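PDB 1TED: alpha-pyrone synthesis polyketide synthase-like Pks18 from Mycobacterium tuberculosis, which probably extends medium- and long-chain aliphatic acyl-CoA starters with malonyl-CoA to make tri- and tetraketide alpha-pyrones. Local coordinates for residues P29-V34 and Y188-P193; A229-G234 and S351-L356; D308-H313 and A331-Q336. One frame throughout, in Å; residues are numbered along the deposited sequence.

The three contacts lie along one mixed sheet of a thiolase fold. Contact 2 is the buried one, a purely apolar meeting of strand 226-236 with helix 349-361. Contact 1 is at the surface, where the chain entering strand 32-41 meets the end of helix 177-191 through an arginine and one backbone carbonyl. Strands 32-41 and 226-236 are neighbours, and V34 N and G234 O, 3.0 Å apart, probably hydrogen-bond between contacts 1 and 2. Contact 3, partly buried at edge strand 310-312, is bridged by water; A311 packs on V355 of contact 2, whereas contacts 1 and 3 stay about 14 Å apart at their nearest atoms.

Contact 1 of 3, residues P29-V34 and Y188-P193; sequences PTTVAV and YVRAHP
The guanidinium of R190 is met at its edge by the carbonyl oxygen of T31, which lies in the plane of the group, while the carbonyl oxygen of P29 approaches it obliquely. The main bond runs from R190 NE to T31 O at 2.8 Å, with a fairly straight N-H...O angle of 160°. Seen from the acceptor, NE stands above the T31 carbonyl plane by 36°. A second, weak bond joins R190 NH2 to the same T31 O at 3.4 Å, and the NE bond, with some help from the weak one, would restrict guanidinium rotation. P29 O, although 3.2 Å from R190 NH2, is badly angled for a hydrogen bond.

The arginine reaches this place by a bend at chi3 (65°) that turns NE toward T31 O after an extended start. Its aliphatic part slides past T31 in the opposite direction, with T31 CG2 lying 3.6 Å from R190 CA and close to CB and CG as well. The methyl thus faces the helix, leaving T31 OG1 to hydrogen-bond with S236 O in the adjoining strand. P29 comes down on the helix backbone, its CB 3.3 Å from R190 O. A33 lies near R190 CD.

Helix 177-191 ends here, H192 being the first residue to leave helical geometry. The second subunit lies close by: its R190 packs on P29, and its A191 on R190, so the contact itself belongs to the dimer interface.

Chemically, one side chain from the last turn of the helix ties down the chain just as it enters strand 32-41. NE, and more weakly NH2, donate to T31 O, and the positive charge would probably polarise that peptide group, while the methylenes and the threonine methyl supply the apolar part of the contact.

Contact 2 of 3, residues A229-G234 and S351-L356; sequences AALVIG and SLIFVL
With chi1 near -63°, I353 holds CG1 opposite its carbonyl carbon and CG2 opposite its backbone N, so that both branches of the side chain come down on the strand. L231 has a similar first torsion (-55°), which lifts its isobutyl end to meet the isoleucine tip to tip. I353 CG2 touches both A229 CB at 3.6 Å and L231 CD2 at 3.9 Å. The other branch ends at CD1, which is 3.9 Å from L231 CG and equally close to A229 CB. A229 has only a methyl here, consistent with the close approach: its CA is 6.4 Å from that of I353. The contact is wholly hydrophobic, and one helix residue bridges two strand residues that point to the same side of the sheet.

I353 also touches A178 of helix 177-191, and its side chain is about 11 Å from that of C175, the probable nucleophile. L231 and L356 both rest on L38 of strand 32-41, and A230 turns to the other side to pack on helix 102-125. Helix 349-361 therefore lies beside helix 177-191 against strands 226-236 and 32-41, within the layered arrangement of the thiolase fold.

Contact 3 of 3, residues D308-H313 and A331-Q336; sequences DLWAIH and AELAAQ
W310 and L333 meet at a slant, the indole CD1 coming 4.0 Å from L333 CB and almost as near to L333 CD1. W310 CB also comes 3.7 Å from the backbone oxygen L333 O. L309 and Q336 make the second meeting, crossing at about a right angle, and L309 CD2 touches Q336 OE1 at 3.6 Å. The glutamine chain is bent at chi2 (91°), which swings its amide back to the strand and brings NE2 to two waters.

Those waters carry the polar part of the contact. The first accepts from W310 N at 2.9 Å and from Q336 NE2, and donates to L333 O. The second donates to W310 O at 3.0 Å and accepts from Q336 NE2 at 2.8 Å.

On the protein side, the W310 side chain packs on V373 of the neighbouring strand 370-378 and on L327 of helix 317-327, while I312 O accepts a hydrogen bond from S337 OG. The short edge strand is thereby joined to the start of helix 335-344.

The consequence is that W310 N gives its proton to one water, while W310 O accepts from the other and, weakly, from I312 N across the inverse gamma turn centred on A311. Q336 NE2 donates to both waters, which would favour this orientation of the amide, with OE1 turned to the L309 methyl CD2 and the Q336 side chain also touching M359 of helix 349-361.

Contact 1 of 3, residues P29-V34 and Y188-P193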
ATOM      1  N   PRO A  29      -2.933  16.894 -18.095  1.00 27.78           N
ATOM      2  CA  PRO A  29      -4.391  17.006 -18.040  1.00 28.03           C
ATOM      3  C   PRO A  29      -4.577  18.405 -17.439  1.00 27.75           C
ATOM      4  O   PRO A  29      -3.732  18.880 -16.678  1.00 26.01           O
ATOM      5  CB  PRO A  29      -4.790  15.915 -17.048  1.00 28.47           C
ATOM      6  CG  PRO A  29      -3.675  14.933 -17.139  1.00 30.62           C
ATOM      7  CD  PRO A  29      -2.462  15.804 -17.228  1.00 28.47           C
ATOM      8  N   THR A  30      -5.678  19.055 -17.752  1.00 27.99           N
ATOM      9  CA  THR A  30      -5.879  20.396 -17.261  1.00 30.05           C
ATOM     10  C   THR A  30      -7.025  20.512 -16.268  1.00 30.52           C
ATOM     11  O   THR A  30      -7.426  21.608 -15.883  1.00 30.18           O
ATOM     12  CB  THR A  30      -6.092  21.324 -18.456  1.00 30.20           C
ATOM     13  OG1 THR A  30      -5.622  22.629 -18.127  1.00 37.21           O
ATOM     14  CG2 THR A  30      -7.542  21.373 -18.849  1.00 27.69           C
ATOM     15  N   THR A  31      -7.531  19.363 -15.842  1.00 30.49           N
ATOM     16  CA  THR A  31      -8.629  19.298 -14.889  1.00 30.09           C
ATOM     17  C   THR A  31      -8.133  19.351 -13.434  1.00 30.37           C
ATOM     18  O   THR A  31      -6.956  19.118 -13.159  1.00 28.24           O
ATOM     19  CB  THR A  31      -9.417  17.995 -15.091  1.00 30.78           C
ATOM     20  OG1 THR A  31     -10.604  18.037 -14.301  1.00 37.48           O
ATOM     21  CG2 THR A  31      -8.582  16.788 -14.668  1.00 25.55           C
ATOM     22  N   VAL A  32      -9.037  19.655 -12.508  1.00 28.99           N
ATOM     23  CA  VAL A  32      -8.687  19.709 -11.097  1.00 28.92           C
ATOM     24  C   VAL A  32      -9.486  18.670 -10.305  1.00 28.21           C
ATOM     25  O   VAL A  32     -10.687  18.501 -10.532  1.00 30.11           O
ATOM     26  CB  VAL A  32      -8.974  21.099 -10.515  1.00 30.20           C
ATOM     27  CG1 VAL A  32      -8.304  21.226  -9.154  1.00 31.60           C
ATOM     28  CG2 VAL A  32      -8.450  22.180 -11.457  1.00 33.25           C
ATOM     29  N   ALA A  33      -8.825  17.975  -9.383  1.00 26.82           N
ATOM     30  CA  ALA A  33      -9.492  16.957  -8.574  1.00 26.34           C
ATOM     31  C   ALA A  33     -10.342  17.614  -7.496  1.00 27.24           C
ATOM     32  O   ALA A  33      -9.918  18.568  -6.844  1.00 26.70           O
ATOM     33  CB  ALA A  33      -8.472  16.025  -7.941  1.00 22.18           C
ATOM     34  N   VAL A  34     -11.547  17.085  -7.320  1.00 26.79           N
ATOM     35  CA  VAL A  34     -12.501  17.601  -6.354  1.00 26.83           C
ATOM     36  C   VAL A  34     -13.071  16.501  -5.452  1.00 26.93           C
ATOM     37  O   VAL A  34     -13.452  15.435  -5.926  1.00 24.71           O
ATOM     38  CB  VAL A  34     -13.679  18.307  -7.099  1.00 27.39           C
ATOM     39  CG1 VAL A  34     -14.815  18.655  -6.131  1.00 24.36           C
ATOM     40  CG2 VAL A  34     -13.161  19.554  -7.792  1.00 28.86           C
ATOM     41  N   TYR A 188      -5.400   9.352 -10.782  1.00 26.52           N
ATOM     42  CA  TYR A 188      -6.307   8.492 -11.534  1.00 27.26           C
ATOM     43  C   TYR A 188      -7.410   9.283 -12.219  1.00 26.67           C
ATOM     44  O   TYR A 188      -7.621   9.180 -13.423  1.00 26.57           O
ATOM     45  CB  TYR A 188      -6.942   7.446 -10.612  1.00 28.12           C
ATOM     46  CG  TYR A 188      -8.015   6.630 -11.300  1.00 29.57           C
ATOM     47  CD1 TYR A 188      -7.686   5.556 -12.130  1.00 28.96           C
ATOM     48  CD2 TYR A 188      -9.359   6.977 -11.175  1.00 27.92           C
ATOM     49  CE1 TYR A 188      -8.675   4.851 -12.823  1.00 29.12           C
ATOM     50  CE2 TYR A 188     -10.349   6.282 -11.859  1.00 29.46           C
ATOM     51  CZ  TYR A 188     -10.004   5.224 -12.679  1.00 28.63           C
ATOM     52  OH  TYR A 188     -10.993   4.550 -13.349  1.00 29.80           O
ATOM     53  N   VAL A 189      -8.105  10.080 -11.424  1.00 27.77           N
ATOM     54  CA  VAL A 189      -9.215  10.884 -11.893  1.00 26.64           C
ATOM     55  C   VAL A 189      -8.827  11.917 -12.954  1.00 28.34           C
ATOM     56  O   VAL A 189      -9.575  12.154 -13.902  1.00 27.31           O
ATOM     57  CB  VAL A 189      -9.899  11.537 -10.668  1.00 26.41           C
ATOM     58  CG1 VAL A 189     -10.327  12.934 -10.965  1.00 25.94           C
ATOM     59  CG2 VAL A 189     -11.091  10.682 -10.229  1.00 25.56           C
ATOM     60  N   ARG A 190      -7.653  12.521 -12.815  1.00 28.39           N
ATOM     61  CA  ARG A 190      -7.229  13.519 -13.785  1.00 28.84           C
ATOM     62  C   ARG A 190      -6.733  12.849 -15.062  1.00 27.59           C
ATOM     63  O   ARG A 190      -6.748  13.451 -16.133  1.00 28.07           O
ATOM     64  CB  ARG A 190      -6.154  14.426 -13.166  1.00 30.21           C
ATOM     65  CG  ARG A 190      -6.683  15.180 -11.925  1.00 31.93           C
ATOM     66  CD  ARG A 190      -5.636  16.052 -11.253  1.00 31.11           C
ATOM     67  NE  ARG A 190      -5.212  17.148 -12.117  1.00 32.76           N
ATOM     68  CZ  ARG A 190      -4.030  17.209 -12.713  1.00 33.86           C
ATOM     69  NH1 ARG A 190      -3.148  16.236 -12.533  1.00 34.75           N
ATOM     70  NH2 ARG A 190      -3.737  18.232 -13.501  1.00 35.06           N
ATOM     71  N   ALA A 191      -6.311  11.596 -14.949  1.00 26.82           N
ATOM     72  CA  ALA A 191      -5.842  10.845 -16.108  1.00 28.36           C
ATOM     73  C   ALA A 191      -7.048  10.269 -16.865  1.00 29.06           C
ATOM     74  O   ALA A 191      -7.025  10.177 -18.089  1.00 30.98           O
ATOM     75  CB  ALA A 191      -4.905   9.727 -15.669  1.00 26.33           C
ATOM     76  N   HIS A 192      -8.084   9.876 -16.123  1.00 29.33           N
ATOM     77  CA  HIS A 192      -9.325   9.344 -16.698  1.00 29.98           C
ATOM     78  C   HIS A 192     -10.492  10.191 -16.167  1.00 30.07           C
ATOM     79  O   HIS A 192     -11.214   9.778 -15.257  1.00 29.79           O
ATOM     80  CB  HIS A 192      -9.531   7.883 -16.297  1.00 29.59           C
ATOM     81  CG  HIS A 192      -8.304   7.040 -16.441  1.00 32.14           C
ATOM     82  ND1 HIS A 192      -7.461   6.768 -15.385  1.00 31.64           N
ATOM     83  CD2 HIS A 192      -7.755   6.445 -17.525  1.00 31.62           C
ATOM     84  CE1 HIS A 192      -6.445   6.043 -15.811  1.00 30.56           C
ATOM     85  NE2 HIS A 192      -6.599   5.832 -17.106  1.00 32.40           N
ATOM     86  N   PRO A 193     -10.684  11.389 -16.741  1.00 30.84           N
ATOM     87  CA  PRO A 193     -11.705  12.404 -16.438  1.00 31.34           C
ATOM     88  C   PRO A 193     -13.169  11.947 -16.331  1.00 31.49           C
ATOM     89  O   PRO A 193     -14.000  12.662 -15.772  1.00 31.04           O
ATOM     90  CB  PRO A 193     -11.534  13.417 -17.573  1.00 31.03           C
ATOM     91  CG  PRO A 193     -10.124  13.259 -17.969  1.00 32.55           C
ATOM     92  CD  PRO A 193      -9.905  11.780 -17.927  1.00 29.68           C
TER

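Contact 2 of 3, residues A229-G234 and S351-L356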
ATOM      1  N   ALA A 229     -13.171   6.817   7.512  1.00 22.99           N
ATOM      2  CA  ALA A 229     -13.535   7.954   6.689  1.00 24.94           C
ATOM      3  C   ALA A 229     -13.354   7.578   5.229  1.00 25.22           C
ATOM      4  O   ALA A 229     -12.495   6.765   4.888  1.00 25.96           O
ATOM      5  CB  ALA A 229     -12.675   9.174   7.034  1.00 24.60           C
ATOM      6  N   ALA A 230     -14.168   8.179   4.373  1.00 23.65           N
ATOM      7  CA  ALA A 230     -14.104   7.889   2.955  1.00 25.22           C
ATOM      8  C   ALA A 230     -14.286   9.163   2.143  1.00 24.93           C
ATOM      9  O   ALA A 230     -14.952  10.098   2.578  1.00 24.87           O
ATOM     10  CB  ALA A 230     -15.187   6.859   2.583  1.00 23.17           C
ATOM     11  N   LEU A 231     -13.674   9.192   0.963  1.00 25.38           N
ATOM     12  CA  LEU A 231     -13.780  10.340   0.069  1.00 26.71           C
ATOM     13  C   LEU A 231     -14.140   9.820  -1.317  1.00 26.09           C
ATOM     14  O   LEU A 231     -13.720   8.732  -1.698  1.00 27.56           O
ATOM     15  CB  LEU A 231     -12.442  11.077  -0.040  1.00 24.09           C
ATOM     16  CG  LEU A 231     -11.748  11.567   1.223  1.00 26.15           C
ATOM     17  CD1 LEU A 231     -10.363  12.073   0.840  1.00 22.94           C
ATOM     18  CD2 LEU A 231     -12.569  12.667   1.884  1.00 22.89           C
ATOM     19  N   VAL A 232     -14.930  10.586  -2.055  1.00 25.05           N
ATOM     20  CA  VAL A 232     -15.277  10.213  -3.416  1.00 26.35           C
ATOM     21  C   VAL A 232     -14.678  11.331  -4.259  1.00 25.11           C
ATOM     22  O   VAL A 232     -15.065  12.486  -4.131  1.00 24.29           O
ATOM     23  CB  VAL A 232     -16.806  10.138  -3.642  1.00 26.56           C
ATOM     24  CG1 VAL A 232     -17.098   9.780  -5.103  1.00 25.08           C
ATOM     25  CG2 VAL A 232     -17.414   9.094  -2.717  1.00 25.87           C
ATOM     26  N   ILE A 233     -13.721  10.970  -5.106  1.00 26.56           N
ATOM     27  CA  ILE A 233     -13.011  11.926  -5.949  1.00 24.94           C
ATOM     28  C   ILE A 233     -13.440  11.880  -7.414  1.00 26.84           C
ATOM     29  O   ILE A 233     -13.776  10.822  -7.951  1.00 26.49           O
ATOM     30  CB  ILE A 233     -11.481  11.660  -5.881  1.00 23.49           C
ATOM     31  CG1 ILE A 233     -11.062  11.398  -4.432  1.00 22.65           C
ATOM     32  CG2 ILE A 233     -10.709  12.824  -6.464  1.00 20.46           C
ATOM     33  CD1 ILE A 233     -11.454  12.493  -3.445  1.00 20.83           C
ATOM     34  N   GLY A 234     -13.415  13.045  -8.052  1.00 27.61           N
ATOM     35  CA  GLY A 234     -13.767  13.143  -9.453  1.00 28.87           C
ATOM     36  C   GLY A 234     -12.998  14.291 -10.077  1.00 30.81           C
ATOM     37  O   GLY A 234     -12.519  15.178  -9.371  1.00 31.56           O
ATOM     38  N   SER A 351      -8.210  10.780  11.018  1.00 27.72           N
ATOM     39  CA  SER A 351      -8.383  12.080  11.662  1.00 27.88           C
ATOM     40  C   SER A 351      -8.393  13.315  10.777  1.00 28.61           C
ATOM     41  O   SER A 351      -9.215  14.211  10.956  1.00 30.63           O
ATOM     42  CB  SER A 351      -7.347  12.240  12.767  1.00 25.75           C
ATOM     43  OG  SER A 351      -7.529  11.229  13.744  1.00 24.68           O
ATOM     44  N   LEU A 352      -7.488  13.370   9.817  1.00 28.58           N
ATOM     45  CA  LEU A 352      -7.445  14.519   8.939  1.00 25.84           C
ATOM     46  C   LEU A 352      -8.800  14.697   8.246  1.00 24.65           C
ATOM     47  O   LEU A 352      -9.277  15.813   8.081  1.00 21.70           O
ATOM     48  CB  LEU A 352      -6.319  14.329   7.916  1.00 27.74           C
ATOM     49  CG  LEU A 352      -5.659  15.577   7.334  1.00 30.44           C
ATOM     50  CD1 LEU A 352      -5.339  16.561   8.444  1.00 26.62           C
ATOM     51  CD2 LEU A 352      -4.387  15.171   6.586  1.00 30.84           C
ATOM     52  N   ILE A 353      -9.443  13.597   7.868  1.00 24.73           N
ATOM     53  CA  ILE A 353     -10.730  13.709   7.181  1.00 24.99           C
ATOM     54  C   ILE A 353     -11.885  14.116   8.106  1.00 24.22           C
ATOM     55  O   ILE A 353     -12.829  14.766   7.666  1.00 19.89           O
ATOM     56  CB  ILE A 353     -11.052  12.407   6.403  1.00 25.97           C
ATOM     57  CG1 ILE A 353      -9.993  12.201   5.314  1.00 24.63           C
ATOM     58  CG2 ILE A 353     -12.416  12.502   5.750  1.00 23.96           C
ATOM     59  CD1 ILE A 353     -10.038  10.853   4.650  1.00 30.72           C
ATOM     60  N   PHE A 354     -11.800  13.755   9.386  1.00 25.50           N
ATOM     61  CA  PHE A 354     -12.823  14.161  10.351  1.00 26.42           C
ATOM     62  C   PHE A 354     -12.702  15.673  10.473  1.00 27.69           C
ATOM     63  O   PHE A 354     -13.692  16.389  10.593  1.00 28.31           O
ATOM     64  CB  PHE A 354     -12.569  13.545  11.723  1.00 26.99           C
ATOM     65  CG  PHE A 354     -13.303  12.263  11.965  1.00 28.97           C
ATOM     66  CD1 PHE A 354     -13.160  11.186  11.102  1.00 29.24           C
ATOM     67  CD2 PHE A 354     -14.084  12.107  13.106  1.00 30.64           C
ATOM     68  CE1 PHE A 354     -13.780   9.961  11.372  1.00 30.50           C
ATOM     69  CE2 PHE A 354     -14.710  10.888  13.389  1.00 32.62           C
ATOM     70  CZ  PHE A 354     -14.554   9.809  12.516  1.00 30.70           C
ATOM     71  N   VAL A 355     -11.461  16.146  10.436  1.00 28.31           N
ATOM     72  CA  VAL A 355     -11.172  17.567  10.537  1.00 26.55           C
ATOM     73  C   VAL A 355     -11.763  18.359   9.384  1.00 26.45           C
ATOM     74  O   VAL A 355     -12.373  19.409   9.588  1.00 27.16           O
ATOM     75  CB  VAL A 355      -9.654  17.797  10.592  1.00 25.40           C
ATOM     76  CG1 VAL A 355      -9.333  19.274  10.404  1.00 26.16           C
ATOM     77  CG2 VAL A 355      -9.128  17.313  11.929  1.00 25.52           C
ATOM     78  N   LEU A 356     -11.576  17.847   8.175  1.00 26.85           N
ATOM     79  CA  LEU A 356     -12.070  18.480   6.962  1.00 26.53           C
ATOM     80  C   LEU A 356     -13.597  18.570   6.977  1.00 27.18           C
ATOM     81  O   LEU A 356     -14.158  19.596   6.597  1.00 27.11           O
ATOM     82  CB  LEU A 356     -11.551  17.692   5.745  1.00 28.25           C
ATOM     83  CG  LEU A 356     -11.633  18.199   4.296  1.00 31.42           C
ATOM     84  CD1 LEU A 356     -13.035  18.025   3.794  1.00 34.18           C
ATOM     85  CD2 LEU A 356     -11.207  19.657   4.192  1.00 32.11           C
TER

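Contact 3 of 3, residues D308-H313 and A331-Q336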
ATOM      1  N   ASP A 308      -7.264  30.458   5.432  1.00 31.98           N
ATOM      2  CA  ASP A 308      -8.450  30.334   6.297  1.00 32.90           C
ATOM      3  C   ASP A 308      -8.477  28.822   6.510  1.00 34.86           C
ATOM      4  O   ASP A 308      -8.483  28.075   5.534  1.00 40.10           O
ATOM      5  CB  ASP A 308      -9.761  30.659   5.568  1.00 31.75           C
ATOM      6  CG  ASP A 308      -9.661  31.840   4.632  1.00 32.63           C
ATOM      7  OD1 ASP A 308      -9.593  32.989   5.126  1.00 35.83           O
ATOM      8  OD2 ASP A 308      -9.671  31.610   3.399  1.00 27.04           O
ATOM      9  N   LEU A 309      -8.498  28.341   7.740  1.00 33.92           N
ATOM     10  CA  LEU A 309      -8.536  26.886   7.947  1.00 32.05           C
ATOM     11  C   LEU A 309      -7.188  26.185   7.880  1.00 29.51           C
ATOM     12  O   LEU A 309      -6.500  26.185   6.858  1.00 30.34           O
ATOM     13  CB  LEU A 309      -9.455  26.187   6.930  1.00 31.31           C
ATOM     14  CG  LEU A 309     -10.906  26.628   6.717  1.00 30.61           C
ATOM     15  CD1 LEU A 309     -11.533  25.801   5.605  1.00 26.40           C
ATOM     16  CD2 LEU A 309     -11.680  26.477   8.007  1.00 30.77           C
ATOM     17  N   TRP A 310      -6.831  25.570   8.991  1.00 28.43           N
ATOM     18  CA  TRP A 310      -5.615  24.808   9.086  1.00 26.32           C
ATOM     19  C   TRP A 310      -6.041  23.443   9.600  1.00 26.01           C
ATOM     20  O   TRP A 310      -6.338  23.272  10.780  1.00 27.23           O
ATOM     21  CB  TRP A 310      -4.628  25.480  10.038  1.00 24.54           C
ATOM     22  CG  TRP A 310      -3.982  26.701   9.432  1.00 26.29           C
ATOM     23  CD1 TRP A 310      -4.373  28.004   9.581  1.00 26.14           C
ATOM     24  CD2 TRP A 310      -2.858  26.722   8.540  1.00 25.73           C
ATOM     25  NE1 TRP A 310      -3.565  28.830   8.839  1.00 25.15           N
ATOM     26  CE2 TRP A 310      -2.627  28.068   8.190  1.00 26.22           C
ATOM     27  CE3 TRP A 310      -2.025  25.731   8.002  1.00 25.33           C
ATOM     28  CZ2 TRP A 310      -1.595  28.452   7.323  1.00 25.65           C
ATOM     29  CZ3 TRP A 310      -0.997  26.114   7.136  1.00 26.64           C
ATOM     30  CH2 TRP A 310      -0.795  27.465   6.809  1.00 26.51           C
ATOM     31  N   ALA A 311      -6.113  22.480   8.690  1.00 27.10           N
ATOM     32  CA  ALA A 311      -6.494  21.116   9.046  1.00 27.77           C
ATOM     33  C   ALA A 311      -5.229  20.378   9.466  1.00 27.77           C
ATOM     34  O   ALA A 311      -4.645  19.600   8.700  1.00 29.68           O
ATOM     35  CB  ALA A 311      -7.169  20.415   7.851  1.00 24.67           C
ATOM     36  N   ILE A 312      -4.803  20.648  10.693  1.00 27.96           N
ATOM     37  CA  ILE A 312      -3.611  20.035  11.246  1.00 27.10           C
ATOM     38  C   ILE A 312      -3.957  18.674  11.820  1.00 28.53           C
ATOM     39  O   ILE A 312      -4.874  18.556  12.629  1.00 29.62           O
ATOM     40  CB  ILE A 312      -3.021  20.911  12.366  1.00 27.67           C
ATOM     41  CG1 ILE A 312      -2.643  22.287  11.797  1.00 26.19           C
ATOM     42  CG2 ILE A 312      -1.829  20.204  13.008  1.00 25.57           C
ATOM     43  CD1 ILE A 312      -2.182  23.282  12.842  1.00 27.34           C
ATOM     44  N   HIS A 313      -3.234  17.642  11.398  1.00 28.58           N
ATOM     45  CA  HIS A 313      -3.500  16.313  11.916  1.00 28.20           C
ATOM     46  C   HIS A 313      -3.529  16.323  13.443  1.00 29.13           C
ATOM     47  O   HIS A 313      -2.519  16.606  14.087  1.00 27.75           O
ATOM     48  CB  HIS A 313      -2.443  15.312  11.466  1.00 26.79           C
ATOM     49  CG  HIS A 313      -2.579  13.988  12.145  1.00 26.27           C
ATOM     50  ND1 HIS A 313      -3.691  13.188  11.982  1.00 27.39           N
ATOM     51  CD2 HIS A 313      -1.822  13.389  13.093  1.00 26.31           C
ATOM     52  CE1 HIS A 313      -3.619  12.160  12.808  1.00 26.43           C
ATOM     53  NE2 HIS A 313      -2.494  12.260  13.494  1.00 30.99           N
ATOM     54  N   ALA A 331      -3.688  30.225  17.938  1.00 39.93           N
ATOM     55  CA  ALA A 331      -4.114  28.915  18.418  1.00 39.97           C
ATOM     56  C   ALA A 331      -5.566  28.636  18.062  1.00 40.22           C
ATOM     57  O   ALA A 331      -5.986  27.483  17.976  1.00 41.27           O
ATOM     58  CB  ALA A 331      -3.925  28.827  19.931  1.00 39.85           C
ATOM     59  N   GLU A 332      -6.333  29.696  17.857  1.00 38.88           N
ATOM     60  CA  GLU A 332      -7.734  29.544  17.518  1.00 39.03           C
ATOM     61  C   GLU A 332      -7.942  28.984  16.115  1.00 37.58           C
ATOM     62  O   GLU A 332      -8.993  28.420  15.819  1.00 36.81           O
ATOM     63  CB  GLU A 332      -8.451  30.885  17.683  1.00 42.21           C
ATOM     64  CG  GLU A 332      -8.703  31.231  19.147  1.00 48.77           C
ATOM     65  CD  GLU A 332      -8.784  32.728  19.399  1.00 53.50           C
ATOM     66  OE1 GLU A 332      -9.687  33.389  18.832  1.00 55.86           O
ATOM     67  OE2 GLU A 332      -7.936  33.244  20.168  1.00 54.39           O
ATOM     68  N   LEU A 333      -6.943  29.120  15.251  1.00 36.30           N
ATOM     69  CA  LEU A 333      -7.074  28.597  13.898  1.00 34.77           C
ATOM     70  C   LEU A 333      -6.890  27.079  13.869  1.00 34.05           C
ATOM     71  O   LEU A 333      -6.899  26.460  12.801  1.00 34.68           O
ATOM     72  CB  LEU A 333      -6.081  29.292  12.958  1.00 34.08           C
ATOM     73  CG  LEU A 333      -6.522  30.687  12.490  1.00 34.61           C
ATOM     74  CD1 LEU A 333      -5.420  31.355  11.682  1.00 33.09           C
ATOM     75  CD2 LEU A 333      -7.788  30.560  11.646  1.00 33.69           C
ATOM     76  N   ALA A 334      -6.748  26.489  15.055  1.00 32.00           N
ATOM     77  CA  ALA A 334      -6.567  25.050  15.210  1.00 31.09           C
ATOM     78  C   ALA A 334      -7.714  24.443  16.018  1.00 31.50           C
ATOM     79  O   ALA A 334      -7.603  23.328  16.538  1.00 30.84           O
ATOM     80  CB  ALA A 334      -5.248  24.773  15.908  1.00 31.19           C
ATOM     81  N   ALA A 335      -8.814  25.181  16.118  1.00 32.44           N
ATOM     82  CA  ALA A 335      -9.980  24.732  16.880  1.00 33.32           C
ATOM     83  C   ALA A 335     -10.559  23.413  16.361  1.00 31.79           C
ATOM     84  O   ALA A 335     -10.878  22.524  17.152  1.00 32.90           O
ATOM     85  CB  ALA A 335     -11.062  25.822  16.872  1.00 32.39           C
ATOM     86  N   GLN A 336     -10.690  23.296  15.038  1.00 30.40           N
ATOM     87  CA  GLN A 336     -11.227  22.090  14.420  1.00 28.83           C
ATOM     88  C   GLN A 336     -10.395  20.870  14.794  1.00 28.57           C
ATOM     89  O   GLN A 336     -10.935  19.810  15.093  1.00 28.25           O
ATOM     90  CB  GLN A 336     -11.257  22.219  12.889  1.00 30.39           C
ATOM     91  CG  GLN A 336     -12.212  23.272  12.319  1.00 30.66           C
ATOM     92  CD  GLN A 336     -11.554  24.637  12.146  1.00 32.18           C
ATOM     93  OE1 GLN A 336     -12.088  25.521  11.463  1.00 29.80           O
ATOM     94  NE2 GLN A 336     -10.393  24.814  12.764  1.00 31.96           N
TER
HETATM   95  O   HOH W   1      -8.638  26.499  11.039  1.00 23.63           O
HETATM   96  O   HOH W   2      -8.302  23.018  13.083  1.00 34.67           O